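Local coordinates for hexokinase (PDB 1BDG), which catalyses the transfer of a phosphate group from ATP to hexoses such as glucose, mannose and fructose, the first step of glycolysis, at residues 41-46 and 232-237; 67-72 and 135-140; 214-219 and 396-401; 265-270 and 292-297; 307-312 and 357-362. One frame throughout, in Å; residues are numbered along the deposited sequence.

Contact 1. Residues 41-46 and 232-237; sequences LQKSTN and KVELMD. With SO4 (sulfate ion), chain E.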
# COMPACT_ATOMS: atom_id res chain seq x y z
N LEU A 41 11.24 16.31 -5.94
CA LEU A 41 10.50 17.57 -5.84
C LEU A 41 11.14 18.60 -6.76
O LEU A 41 10.53 19.61 -7.12
CB LEU A 41 10.47 18.08 -4.38
CG LEU A 41 9.85 17.12 -3.35
CD1 LEU A 41 10.33 17.45 -1.97
CD2 LEU A 41 8.35 17.15 -3.40
N GLN A 42 12.37 18.32 -7.17
CA GLN A 42 13.12 19.20 -8.05
C GLN A 42 12.85 18.86 -9.51
O GLN A 42 12.88 17.69 -9.91
CB GLN A 42 14.62 19.09 -7.78
CG GLN A 42 15.11 19.58 -6.43
CD GLN A 42 16.59 19.95 -6.48
OE1 GLN A 42 16.95 21.11 -6.33
NE2 GLN A 42 17.46 18.97 -6.74
N LYS A 43 12.65 19.89 -10.32
CA LYS A 43 12.39 19.71 -11.74
C LYS A 43 13.58 19.12 -12.48
O LYS A 43 13.44 18.14 -13.23
CB LYS A 43 11.98 21.04 -12.37
CG LYS A 43 10.77 21.64 -11.69
CD LYS A 43 10.42 23.02 -12.23
CE LYS A 43 9.83 22.93 -13.63
NZ LYS A 43 8.67 23.85 -13.79
N SER A 44 14.77 19.67 -12.23
CA SER A 44 15.96 19.19 -12.92
C SER A 44 16.38 17.79 -12.52
O SER A 44 17.26 17.21 -13.15
CB SER A 44 17.11 20.17 -12.73
OG SER A 44 17.18 20.59 -11.39
N THR A 45 15.74 17.23 -11.50
CA THR A 45 16.09 15.91 -11.01
C THR A 45 14.95 14.97 -10.66
O THR A 45 15.18 13.98 -9.96
CB THR A 45 17.03 15.99 -9.79
OG1 THR A 45 16.45 16.86 -8.81
CG2 THR A 45 18.36 16.55 -10.17
N ASN A 46 13.74 15.24 -11.13
CA ASN A 46 12.61 14.34 -10.85
C ASN A 46 12.67 13.09 -11.74
O ASN A 46 12.59 11.95 -11.26
CB ASN A 46 11.27 15.03 -11.08
CG ASN A 46 10.11 14.05 -11.12
OD1 ASN A 46 9.84 13.44 -12.16
ND2 ASN A 46 9.42 13.87 -9.98
N LYS A 232 8.60 24.23 -2.39
CA LYS A 232 9.55 23.20 -2.75
C LYS A 232 9.05 22.30 -3.86
O LYS A 232 9.84 21.71 -4.57
CB LYS A 232 9.87 22.34 -1.53
CG LYS A 232 10.36 23.13 -0.34
CD LYS A 232 10.71 22.20 0.81
CE LYS A 232 11.41 22.95 1.93
NZ LYS A 232 11.73 22.06 3.07
N VAL A 233 7.73 22.17 -4.00
CA VAL A 233 7.20 21.31 -5.06
C VAL A 233 7.30 22.04 -6.38
O VAL A 233 6.30 22.50 -6.92
CB VAL A 233 5.75 20.92 -4.80
CG1 VAL A 233 5.32 19.89 -5.83
CG2 VAL A 233 5.58 20.37 -3.40
N GLU A 234 8.51 22.08 -6.94
CA GLU A 234 8.74 22.81 -8.19
C GLU A 234 7.87 22.47 -9.40
O GLU A 234 7.52 23.35 -10.19
CB GLU A 234 10.22 22.75 -8.56
CG GLU A 234 11.13 23.33 -7.49
CD GLU A 234 12.58 23.21 -7.87
OE1 GLU A 234 12.87 22.74 -8.99
OE2 GLU A 234 13.45 23.58 -7.05
N LEU A 235 7.48 21.21 -9.52
CA LEU A 235 6.65 20.80 -10.64
C LEU A 235 5.27 21.42 -10.51
O LEU A 235 4.54 21.48 -11.48
CB LEU A 235 6.53 19.29 -10.71
CG LEU A 235 7.83 18.56 -11.03
CD1 LEU A 235 7.81 17.18 -10.44
CD2 LEU A 235 8.05 18.51 -12.52
N MET A 236 4.93 21.91 -9.33
CA MET A 236 3.63 22.51 -9.13
C MET A 236 3.62 23.95 -9.63
O MET A 236 2.55 24.56 -9.76
CB MET A 236 3.25 22.45 -7.65
CG MET A 236 1.76 22.32 -7.39
SD MET A 236 1.39 21.96 -5.66
CE MET A 236 0.28 23.31 -5.22
N ASP A 237 4.80 24.49 -9.95
CA ASP A 237 4.93 25.87 -10.42
C ASP A 237 4.75 26.84 -9.26
O ASP A 237 4.41 26.42 -8.15
CB ASP A 237 3.90 26.17 -11.50
S SO4 E . 14.45 19.55 0.97
O1 SO4 E . 15.31 18.47 1.37
O2 SO4 E . 13.22 19.47 1.71
O3 SO4 E . 15.10 20.80 1.26
O4 SO4 E . 14.16 19.46 -0.44
O HOH W 1 7.81 19.06 -7.74
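Leu41 brings its backbone oxygen up to the turn at 232-237, where Glu234 N reaches Leu41 O over 3.2 Å in a weak, bent bond (132° at the hydrogen). A water donates to Leu41 O and accepts from Leu235 N, both at 2.8 Å, so Leu41 O is linked to Glu234 N directly and to Leu235 N through the water. The leucine side chain meets Val233 with CD2 against CG2, a loose apolar touch at 4.2 Å; Val233 is the centre of an inverse gamma turn leading into the 3-10 segment 234-236. Gln42 offers mostly backbone, its CA resting against Glu234 OE1. Next comes the straightest bond of the contact: Lys43 N points at Glu234 OE1 over 3.2 Å with 175° at the hydrogen, arriving from above the carboxylate plane. The Glu234 chain gets there by running extended beyond CG. Lys43 itself uses its aliphatic part, CG lying 3.4 Å from Glu234 CB as the two side chains cross at a slant; its NZ stays 6.5 Å from Glu234 OE1, so the attraction between these charges is probably modest. Asn46 crosses Leu235 at about a right angle with ND2 3.7 Å from Leu235 CD1, while ND2 gives its hydrogen bond to Gly40 O. At the start of 232-237, Lys232 NZ bonds to a sulfate ion, probably from the crystallisation liquor. The contact joins the end of helix 23-41 and the short helix 43-46 to the loop between strands 222-229 and 243-247, with Leu41 and Val233 both packed on Ile246 and Glu228 of those strands.

Contact 2. Residues 67-72 and 135-140; sequences TGNFLA and KKFDLG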
# COMPACT_ATOMS: atom_id res chain seq x y z
N THR A 67 -20.48 20.39 3.71
CA THR A 67 -21.89 19.97 3.68
C THR A 67 -22.28 19.38 2.34
O THR A 67 -21.75 19.78 1.30
CB THR A 67 -22.82 21.17 3.95
OG1 THR A 67 -22.49 22.27 3.08
CG2 THR A 67 -22.69 21.61 5.41
N GLY A 68 -23.18 18.41 2.36
CA GLY A 68 -23.61 17.77 1.13
C GLY A 68 -23.69 16.25 1.25
O GLY A 68 -23.63 15.70 2.37
N ASN A 69 -23.88 15.59 0.10
CA ASN A 69 -23.97 14.13 -0.01
C ASN A 69 -23.16 13.75 -1.27
O ASN A 69 -23.44 14.27 -2.36
CB ASN A 69 -25.43 13.68 -0.19
CG ASN A 69 -25.57 12.14 -0.30
OD1 ASN A 69 -26.24 11.61 -1.21
ND2 ASN A 69 -24.95 11.43 0.64
N PHE A 70 -22.15 12.89 -1.12
CA PHE A 70 -21.31 12.51 -2.25
C PHE A 70 -21.12 11.02 -2.34
O PHE A 70 -21.36 10.30 -1.38
CB PHE A 70 -19.94 13.16 -2.11
CG PHE A 70 -19.99 14.63 -1.83
CD1 PHE A 70 -20.47 15.10 -0.60
CD2 PHE A 70 -19.55 15.55 -2.78
CE1 PHE A 70 -20.52 16.46 -0.33
CE2 PHE A 70 -19.59 16.91 -2.53
CZ PHE A 70 -20.08 17.38 -1.29
N LEU A 71 -20.68 10.55 -3.50
CA LEU A 71 -20.40 9.14 -3.74
C LEU A 71 -18.89 9.04 -3.63
O LEU A 71 -18.20 10.05 -3.73
CB LEU A 71 -20.84 8.71 -5.14
CG LEU A 71 -22.33 8.75 -5.50
CD1 LEU A 71 -22.49 8.27 -6.91
CD2 LEU A 71 -23.16 7.91 -4.56
N ALA A 72 -18.38 7.84 -3.44
CA ALA A 72 -16.94 7.66 -3.33
C ALA A 72 -16.61 6.23 -3.69
O ALA A 72 -17.25 5.31 -3.18
CB ALA A 72 -16.48 7.96 -1.92
N LYS A 135 -30.79 10.94 -8.51
CA LYS A 135 -30.18 12.03 -7.75
C LYS A 135 -28.79 12.30 -8.33
O LYS A 135 -28.10 11.38 -8.78
CB LYS A 135 -30.09 11.68 -6.28
N LYS A 136 -28.45 13.58 -8.41
CA LYS A 136 -27.17 14.03 -8.94
C LYS A 136 -26.11 14.02 -7.81
O LYS A 136 -26.41 14.41 -6.67
CB LYS A 136 -27.33 15.44 -9.54
N PHE A 137 -24.90 13.58 -8.13
CA PHE A 137 -23.84 13.49 -7.12
C PHE A 137 -22.47 14.09 -7.52
O PHE A 137 -22.31 14.67 -8.60
CB PHE A 137 -23.60 12.02 -6.78
CG PHE A 137 -24.73 11.33 -6.05
CD1 PHE A 137 -24.91 11.52 -4.68
CD2 PHE A 137 -25.51 10.38 -6.71
CE1 PHE A 137 -25.86 10.77 -3.97
CE2 PHE A 137 -26.46 9.63 -6.00
CZ PHE A 137 -26.63 9.82 -4.64
N ASP A 138 -21.49 13.91 -6.65
CA ASP A 138 -20.11 14.35 -6.88
C ASP A 138 -19.30 13.19 -6.33
O ASP A 138 -19.31 12.95 -5.13
CB ASP A 138 -19.76 15.62 -6.10
CG ASP A 138 -19.97 16.89 -6.90
OD1 ASP A 138 -20.27 16.80 -8.12
OD2 ASP A 138 -19.84 17.98 -6.29
N LEU A 139 -18.62 12.48 -7.21
CA LEU A 139 -17.87 11.31 -6.80
C LEU A 139 -16.40 11.57 -6.50
O LEU A 139 -15.75 12.37 -7.17
CB LEU A 139 -18.05 10.22 -7.86
CG LEU A 139 -17.38 8.84 -7.88
CD1 LEU A 139 -18.29 7.88 -8.63
CD2 LEU A 139 -16.02 8.89 -8.55
N GLY A 140 -15.91 10.99 -5.41
CA GLY A 140 -14.52 11.11 -5.04
C GLY A 140 -13.93 9.77 -5.43
O GLY A 140 -14.33 8.74 -4.89
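The Phe137 ring takes Leu71 on one face: CD2 stands 3.8 Å from the ring centroid, only 2° off the normal, a CH-pi contact over the centre. At the edge of the same ring, Asn69 OD1 lies near the plane, beside Phe137 CE1, and Asn69 O is also in plane. With Asn69 CG anti to the backbone N (chi1 -179°), the amide is carried to the ring edge, and its ND2 makes a weak bond to Val85 O on the next strand. The Phe70 ring has two carbonyl oxygens at its edge, Thr67 O and Asp138 O; its CD2 also meets Asp138 CB at 3.3 Å, the two side chains lying side by side and pointing the same way. The backbones run parallel. Leu71 N bonds to Asp138 O over 3.2 Å, and Gly140 N to Leu71 O over 3.0 Å. Leu71 and Leu139 share a face of the sheet, their CB atoms 4.2 Å apart, and helix 112-129 packs there through Leu123. These are neighbouring interior strands of the small subdomain's five-stranded sheet, 68-75 the middle one, in an actin-like ATPase fold. The chemistry is that of a buried seam: backbone polar groups pair across it, apolar groups close one face, and oxygens lie at ring edges, where the slightly positive hydrogens probably suit them.

Contact 3. Residues 214-219 and 396-401; sequences VGLIVG and VGVDGS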
# COMPACT_ATOMS: atom_id res chain seq x y z
N VAL A 214 0.47 13.05 7.89
CA VAL A 214 0.92 11.92 7.06
C VAL A 214 -0.21 10.91 6.86
O VAL A 214 -1.09 10.78 7.71
CB VAL A 214 2.13 11.21 7.71
CG1 VAL A 214 2.76 10.27 6.74
CG2 VAL A 214 3.14 12.21 8.17
N GLY A 215 -0.18 10.20 5.74
CA GLY A 215 -1.19 9.20 5.47
C GLY A 215 -0.47 7.96 4.98
O GLY A 215 -0.08 7.90 3.82
N LEU A 216 -0.28 6.98 5.86
CA LEU A 216 0.44 5.76 5.51
C LEU A 216 -0.41 4.55 5.12
O LEU A 216 -1.34 4.19 5.83
CB LEU A 216 1.37 5.37 6.67
CG LEU A 216 2.17 4.06 6.62
CD1 LEU A 216 3.16 4.07 5.46
CD2 LEU A 216 2.90 3.90 7.94
N ILE A 217 -0.04 3.90 4.03
CA ILE A 217 -0.74 2.70 3.56
C ILE A 217 0.21 1.50 3.53
O ILE A 217 1.18 1.49 2.80
CB ILE A 217 -1.34 2.86 2.15
CG1 ILE A 217 -2.51 3.84 2.16
CG2 ILE A 217 -1.80 1.52 1.63
CD1 ILE A 217 -3.70 3.37 2.97
N VAL A 218 -0.04 0.52 4.39
CA VAL A 218 0.77 -0.69 4.42
C VAL A 218 -0.19 -1.88 4.29
O VAL A 218 -0.54 -2.55 5.26
CB VAL A 218 1.69 -0.76 5.70
CG1 VAL A 218 2.83 0.26 5.58
CG2 VAL A 218 0.92 -0.47 6.97
N GLY A 219 -0.66 -2.10 3.06
CA GLY A 219 -1.60 -3.18 2.80
C GLY A 219 -1.17 -3.98 1.60
O GLY A 219 -0.05 -4.47 1.57
N VAL A 396 0.12 10.29 12.42
CA VAL A 396 0.24 9.52 11.19
C VAL A 396 -0.99 8.65 10.98
O VAL A 396 -1.31 7.83 11.83
CB VAL A 396 1.50 8.61 11.28
CG1 VAL A 396 1.71 7.83 10.00
CG2 VAL A 396 2.72 9.44 11.63
N GLY A 397 -1.68 8.81 9.85
CA GLY A 397 -2.88 8.01 9.62
C GLY A 397 -2.56 6.72 8.90
O GLY A 397 -2.11 6.79 7.77
N VAL A 398 -2.80 5.56 9.50
CA VAL A 398 -2.45 4.29 8.83
C VAL A 398 -3.64 3.48 8.31
O VAL A 398 -4.78 3.68 8.71
CB VAL A 398 -1.68 3.30 9.77
CG1 VAL A 398 -0.67 2.51 8.96
CG2 VAL A 398 -1.00 3.99 10.93
N ASP A 399 -3.36 2.54 7.43
CA ASP A 399 -4.38 1.64 6.90
C ASP A 399 -3.63 0.55 6.16
O ASP A 399 -2.47 0.74 5.81
CB ASP A 399 -5.37 2.35 5.97
CG ASP A 399 -6.76 1.70 5.99
OD1 ASP A 399 -6.91 0.65 6.64
OD2 ASP A 399 -7.69 2.24 5.37
N GLY A 400 -4.28 -0.60 6.01
CA GLY A 400 -3.66 -1.71 5.31
C GLY A 400 -3.61 -2.98 6.14
O GLY A 400 -3.27 -2.95 7.32
N SER A 401 -3.91 -4.10 5.50
CA SER A 401 -3.92 -5.42 6.13
C SER A 401 -2.74 -5.69 7.02
O SER A 401 -2.86 -6.36 8.05
CB SER A 401 -3.93 -6.48 5.06
OG SER A 401 -4.80 -6.10 4.01
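Val396 sets CG1 over the gap between Val214 and Leu216, touching the CB of each, at 4.1 Å for Val214 and 4.2 Å for Leu216. One step on, Val398 CG1 is the bump between Leu216 and Val218, 4.0 Å from Leu216 CD2 and 3.9 Å from Val218 CG2. Helix 357-389 packs on this face through Ile382 and Ala378. The other face has Gly215 beside Gly397, then Ile217, whose CD1 settles 3.6 Å from Asp399 CB as the two side chains run side by side. Ile217 also touches the bound glucose. The strands are parallel, with Val218 N meeting Asp399 O nearly along the C=O axis. Further on come Gly219 and Gly400; neither has a side chain, and the backbones come together CA to CA at 3.6 Å. Gly400 occupies the N-cap position before helix 401-405. Asp399 OD1 accepts from Gly400 N over 3.0 Å and forms a salt bridge with Lys404 NZ. This lies in the core sheet of the large subdomain, an actin-like ATPase fold. Chemically, an apolar, backbone-bonded seam ends in glycines and polar groups; Ser401, next in the chain, is assigned to the ATP site by similarity and makes a weak bond to Thr78.

Contact 4. Residues 265-270 and 292-297; sequences QFDKSM and GELVRH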
# COMPACT_ATOMS: atom_id res chain seq x y z
N GLN A 265 18.54 -12.60 -2.98
CA GLN A 265 18.18 -13.38 -4.17
C GLN A 265 16.71 -13.77 -4.22
O GLN A 265 16.14 -14.00 -5.29
CB GLN A 265 19.07 -14.62 -4.33
CG GLN A 265 19.15 -15.53 -3.11
CD GLN A 265 19.61 -16.95 -3.44
OE1 GLN A 265 18.84 -17.78 -3.93
NE2 GLN A 265 20.87 -17.24 -3.14
N PHE A 266 16.09 -13.85 -3.05
CA PHE A 266 14.69 -14.20 -2.92
C PHE A 266 13.88 -13.00 -3.40
O PHE A 266 12.81 -13.15 -4.00
CB PHE A 266 14.42 -14.52 -1.47
CG PHE A 266 15.34 -15.56 -0.90
CD1 PHE A 266 15.31 -16.87 -1.37
CD2 PHE A 266 16.28 -15.23 0.06
CE1 PHE A 266 16.19 -17.83 -0.89
CE2 PHE A 266 17.17 -16.18 0.55
CZ PHE A 266 17.12 -17.50 0.07
N ASP A 267 14.41 -11.81 -3.15
CA ASP A 267 13.78 -10.57 -3.56
C ASP A 267 13.88 -10.45 -5.09
O ASP A 267 12.96 -9.95 -5.75
CB ASP A 267 14.49 -9.37 -2.89
CG ASP A 267 14.13 -9.20 -1.42
OD1 ASP A 267 12.93 -9.27 -1.07
OD2 ASP A 267 15.04 -8.97 -0.61
N LYS A 268 14.99 -10.94 -5.64
CA LYS A 268 15.24 -10.88 -7.08
C LYS A 268 14.45 -11.90 -7.87
O LYS A 268 13.90 -11.57 -8.91
CB LYS A 268 16.73 -11.02 -7.38
CG LYS A 268 17.55 -9.90 -6.79
CD LYS A 268 19.02 -10.04 -7.07
CE LYS A 268 19.73 -8.97 -6.25
NZ LYS A 268 21.11 -8.65 -6.66
N SER A 269 14.37 -13.14 -7.39
CA SER A 269 13.61 -14.15 -8.12
C SER A 269 12.11 -13.99 -7.91
O SER A 269 11.31 -14.56 -8.67
CB SER A 269 14.06 -15.56 -7.76
OG SER A 269 13.84 -15.82 -6.39
N MET A 270 11.73 -13.26 -6.87
CA MET A 270 10.32 -12.97 -6.57
C MET A 270 9.96 -11.85 -7.55
O MET A 270 8.96 -11.92 -8.26
CB MET A 270 10.20 -12.46 -5.12
CG MET A 270 8.80 -12.32 -4.52
SD MET A 270 7.90 -10.83 -4.96
CE MET A 270 8.91 -9.64 -4.29
N GLY A 292 4.17 -12.84 1.31
CA GLY A 292 3.94 -14.28 1.34
C GLY A 292 4.77 -14.96 0.26
O GLY A 292 5.33 -16.04 0.45
N GLU A 293 4.91 -14.28 -0.87
CA GLU A 293 5.65 -14.83 -1.98
C GLU A 293 7.11 -14.96 -1.59
O GLU A 293 7.81 -15.87 -2.07
CB GLU A 293 5.44 -13.94 -3.22
CG GLU A 293 5.78 -14.57 -4.58
CD GLU A 293 5.04 -15.88 -4.92
OE1 GLU A 293 4.25 -16.41 -4.09
OE2 GLU A 293 5.29 -16.42 -6.03
N LEU A 294 7.58 -14.11 -0.68
CA LEU A 294 8.98 -14.18 -0.27
C LEU A 294 9.28 -15.49 0.46
O LEU A 294 10.31 -16.12 0.20
CB LEU A 294 9.39 -12.98 0.59
CG LEU A 294 10.07 -11.82 -0.15
CD1 LEU A 294 10.31 -10.65 0.77
CD2 LEU A 294 11.37 -12.30 -0.75
N VAL A 295 8.39 -15.88 1.38
CA VAL A 295 8.56 -17.12 2.14
C VAL A 295 8.42 -18.32 1.22
O VAL A 295 9.04 -19.34 1.45
CB VAL A 295 7.56 -17.26 3.27
CG1 VAL A 295 7.89 -18.48 4.09
CG2 VAL A 295 7.56 -16.01 4.14
N ARG A 296 7.59 -18.20 0.19
CA ARG A 296 7.43 -19.30 -0.75
C ARG A 296 8.74 -19.48 -1.51
O ARG A 296 9.20 -20.60 -1.69
CB ARG A 296 6.31 -19.05 -1.77
CG ARG A 296 5.85 -20.34 -2.44
CD ARG A 296 4.81 -20.13 -3.49
NE ARG A 296 5.34 -19.30 -4.57
CZ ARG A 296 6.00 -19.78 -5.61
NH1 ARG A 296 6.20 -21.08 -5.73
NH2 ARG A 296 6.50 -18.93 -6.51
N HIS A 297 9.31 -18.37 -1.97
CA HIS A 297 10.57 -18.41 -2.69
C HIS A 297 11.68 -19.00 -1.84
O HIS A 297 12.43 -19.82 -2.31
CB HIS A 297 10.96 -17.04 -3.21
CG HIS A 297 10.35 -16.72 -4.54
ND1 HIS A 297 9.04 -16.32 -4.68
CD2 HIS A 297 10.85 -16.83 -5.79
CE1 HIS A 297 8.75 -16.20 -5.96
NE2 HIS A 297 9.83 -16.51 -6.66
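Two helices of the large subdomain, 265-272 and 288-304, meet here through His297, whose ring lies over the backbone of Met270. Their local axes pass 9.2 Å apart at 109°, a steep crossing that confines the contact to a few side chains. Met270 CA sits 3.7 Å from the centroid of the His297 ring in a CH-pi contact over the face, offset toward the rim. Ser269 OG approaches His297 CD2 at 3.2 Å. What fixes the ring is its own helix: His297 ND1 donates to Glu293 O over 2.9 Å, with the oxygen in the ring plane. That carbonyl also takes the helical bond from His297 N, and the two donors reach it from opposite faces of its plane. Glu293 lays CG against Met270 CG at 3.8 Å, while its carboxylate is gripped side-on by Arg296, NE to OE1 and NH2 to OE2, the latter at 2.8 Å. The carboxylate is thus paired within its own helix; CB and CG face Met270. Next to Glu293, Leu294 inserts CD2 beside Phe266 CB at 3.8 Å and close to Asp267 OD1, 3.4 Å away. Asp267 has its strong partner elsewhere, a salt bridge from OD2 to Arg373 of helix 357-389, and Leu294 leans on that arginine too. The result is a steeply crossed helix pair with helix 357-389 packed against it. It is ordinary helix-to-helix packing within the large subdomain, formed by apolar carbons, a histidine face and charges paired inside one helix or with a third.

Contact 5. Residues 307-312 and 357-362; sequences ILFRGD and PIDNRI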
# COMPACT_ATOMS: atom_id res chain seq x y z
N ILE A 307 16.93 -29.05 2.26
CA ILE A 307 16.83 -28.58 3.65
C ILE A 307 15.39 -28.56 4.17
O ILE A 307 15.17 -28.36 5.36
CB ILE A 307 17.52 -27.20 3.82
CG1 ILE A 307 18.93 -27.24 3.21
CG2 ILE A 307 17.66 -26.85 5.30
CD1 ILE A 307 19.74 -25.94 3.28
N LEU A 308 14.42 -28.79 3.29
CA LEU A 308 13.00 -28.84 3.66
C LEU A 308 12.30 -30.01 2.96
O LEU A 308 12.68 -30.41 1.87
CB LEU A 308 12.26 -27.55 3.28
CG LEU A 308 11.95 -26.42 4.27
CD1 LEU A 308 10.76 -25.62 3.75
CD2 LEU A 308 11.62 -26.95 5.64
N PHE A 309 11.26 -30.52 3.59
CA PHE A 309 10.46 -31.62 3.05
C PHE A 309 11.26 -32.72 2.33
O PHE A 309 10.81 -33.27 1.32
CB PHE A 309 9.36 -31.06 2.13
CG PHE A 309 8.67 -29.82 2.66
CD1 PHE A 309 8.42 -29.67 4.03
CD2 PHE A 309 8.26 -28.81 1.79
CE1 PHE A 309 7.77 -28.54 4.51
CE2 PHE A 309 7.61 -27.67 2.27
CZ PHE A 309 7.37 -27.54 3.63
N ARG A 310 12.44 -33.04 2.85
CA ARG A 310 13.30 -34.06 2.26
C ARG A 310 13.52 -33.87 0.76
O ARG A 310 13.80 -34.83 0.05
CB ARG A 310 12.76 -35.47 2.53
CG ARG A 310 13.28 -36.09 3.80
CD ARG A 310 12.92 -35.20 4.97
NE ARG A 310 11.48 -34.99 5.04
CZ ARG A 310 10.89 -34.12 5.85
NH1 ARG A 310 11.62 -33.36 6.65
NH2 ARG A 310 9.57 -34.00 5.85
N GLY A 311 13.40 -32.63 0.30
CA GLY A 311 13.59 -32.33 -1.11
C GLY A 311 12.33 -32.38 -1.96
O GLY A 311 12.40 -32.14 -3.16
N ASP A 312 11.20 -32.74 -1.38
CA ASP A 312 9.94 -32.81 -2.12
C ASP A 312 9.20 -31.50 -2.02
O ASP A 312 8.99 -30.96 -0.91
CB ASP A 312 9.03 -33.91 -1.57
CG ASP A 312 9.59 -35.28 -1.78
OD1 ASP A 312 10.37 -35.47 -2.73
OD2 ASP A 312 9.27 -36.19 -0.98
N PRO A 357 8.87 -31.61 12.38
CA PRO A 357 9.16 -30.51 13.29
C PRO A 357 10.21 -29.54 12.73
O PRO A 357 10.05 -28.32 12.82
CB PRO A 357 9.65 -31.24 14.54
CG PRO A 357 8.70 -32.40 14.59
CD PRO A 357 8.65 -32.86 13.13
N ILE A 358 11.27 -30.06 12.13
CA ILE A 358 12.28 -29.17 11.57
C ILE A 358 11.66 -28.27 10.50
O ILE A 358 11.95 -27.08 10.44
CB ILE A 358 13.44 -29.88 10.88
CG1 ILE A 358 13.26 -31.39 10.93
CG2 ILE A 358 14.76 -29.38 11.42
CD1 ILE A 358 13.92 -32.09 9.75
N ASP A 359 10.78 -28.84 9.68
CA ASP A 359 10.16 -28.08 8.61
C ASP A 359 9.35 -26.93 9.16
O ASP A 359 9.42 -25.80 8.66
CB ASP A 359 9.28 -28.98 7.75
CG ASP A 359 10.04 -30.14 7.13
OD1 ASP A 359 11.16 -29.94 6.62
OD2 ASP A 359 9.49 -31.25 7.15
N ASN A 360 8.59 -27.23 10.21
CA ASN A 360 7.76 -26.23 10.87
C ASN A 360 8.65 -25.15 11.46
O ASN A 360 8.43 -23.95 11.22
CB ASN A 360 6.93 -26.89 11.97
CG ASN A 360 5.83 -27.77 11.43
OD1 ASN A 360 5.30 -28.62 12.15
ND2 ASN A 360 5.44 -27.56 10.18
N ARG A 361 9.67 -25.57 12.20
CA ARG A 361 10.61 -24.63 12.81
C ARG A 361 11.29 -23.75 11.75
O ARG A 361 11.30 -22.53 11.85
CB ARG A 361 11.65 -25.38 13.65
CG ARG A 361 12.71 -24.46 14.19
CD ARG A 361 13.35 -24.98 15.44
NE ARG A 361 14.81 -25.01 15.35
CZ ARG A 361 15.61 -25.28 16.37
NH1 ARG A 361 15.09 -25.54 17.57
NH2 ARG A 361 16.93 -25.34 16.18
N ILE A 362 11.86 -24.40 10.73
CA ILE A 362 12.52 -23.71 9.61
C ILE A 362 11.55 -22.72 8.95
O ILE A 362 11.93 -21.59 8.70
CB ILE A 362 13.03 -24.74 8.54
CG1 ILE A 362 14.32 -25.41 9.01
CG2 ILE A 362 13.17 -24.08 7.17
CD1 ILE A 362 14.81 -26.49 8.11
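Asp359 reaches from the first turn of helix 357-389 into the loop 307-312, and every atom of its side chain has a neighbour there. CB meets Phe309 CE1 at 3.6 Å and Leu308 CD2 at 3.7 Å. With CG anti to the carbonyl carbon (chi1 -59°), the carboxylate is set toward the loop, CG 3.5 Å from Phe309 CD1 and the ring and carboxylate planes 67° apart. OD1 accepts from Phe309 N over 3.1 Å, the amide standing above the carboxylate plane, and Leu308 CD2 lies beside the same oxygen. OD2 takes both ends of the Arg310 guanidinium: NH1 and NH2 each lie 3.0 Å from this one atom, an end-on grip in which NH2 meets the syn lone pair. Glu356 N, just before the helix segment, also bonds to OD2. The arginine reaches back because its chain bends at chi2 and chi3. One turn further along the helix, Ile362 slides past Leu308 in the opposite direction, CG2 to CD2 at 3.6 Å, and puts CD1 3.3 Å from Ile307 O. Ile299 and Leu302 of helix 288-304 pack on Leu308 and Ile362 respectively. The carboxylate is thus buried yet satisfied by a backbone amide on OD1 and by the arginine and a second amide on OD2, so it is probably kept ionised; its two oxygens tie the loop to the helix start, with Leu308 and Phe309 alongside.

Contact 3 is the one at the active site: Ile217 touches the bound glucose, and Ser401 is assigned to the ATP site by similarity. Contact 2 lies in the other subdomain's sheet, its centre 25 Å from that of contact 3. Contact 1 is likewise 25 Å away between centres; its segment 232-237 lies in the loop leading to strand 243-247, which belongs to the same sheet as contact 3. Contacts 4 and 5 are 17 Å apart between centres and about 7 Å at their nearest atoms; contact 5 contains the start of helix 357-389, contact 4 packs against it, and the helix leads on to strand 393-399 of contact 3. Contacts 1 and 5 lie on opposite sides of the chain's centre, 52 Å apart between centres.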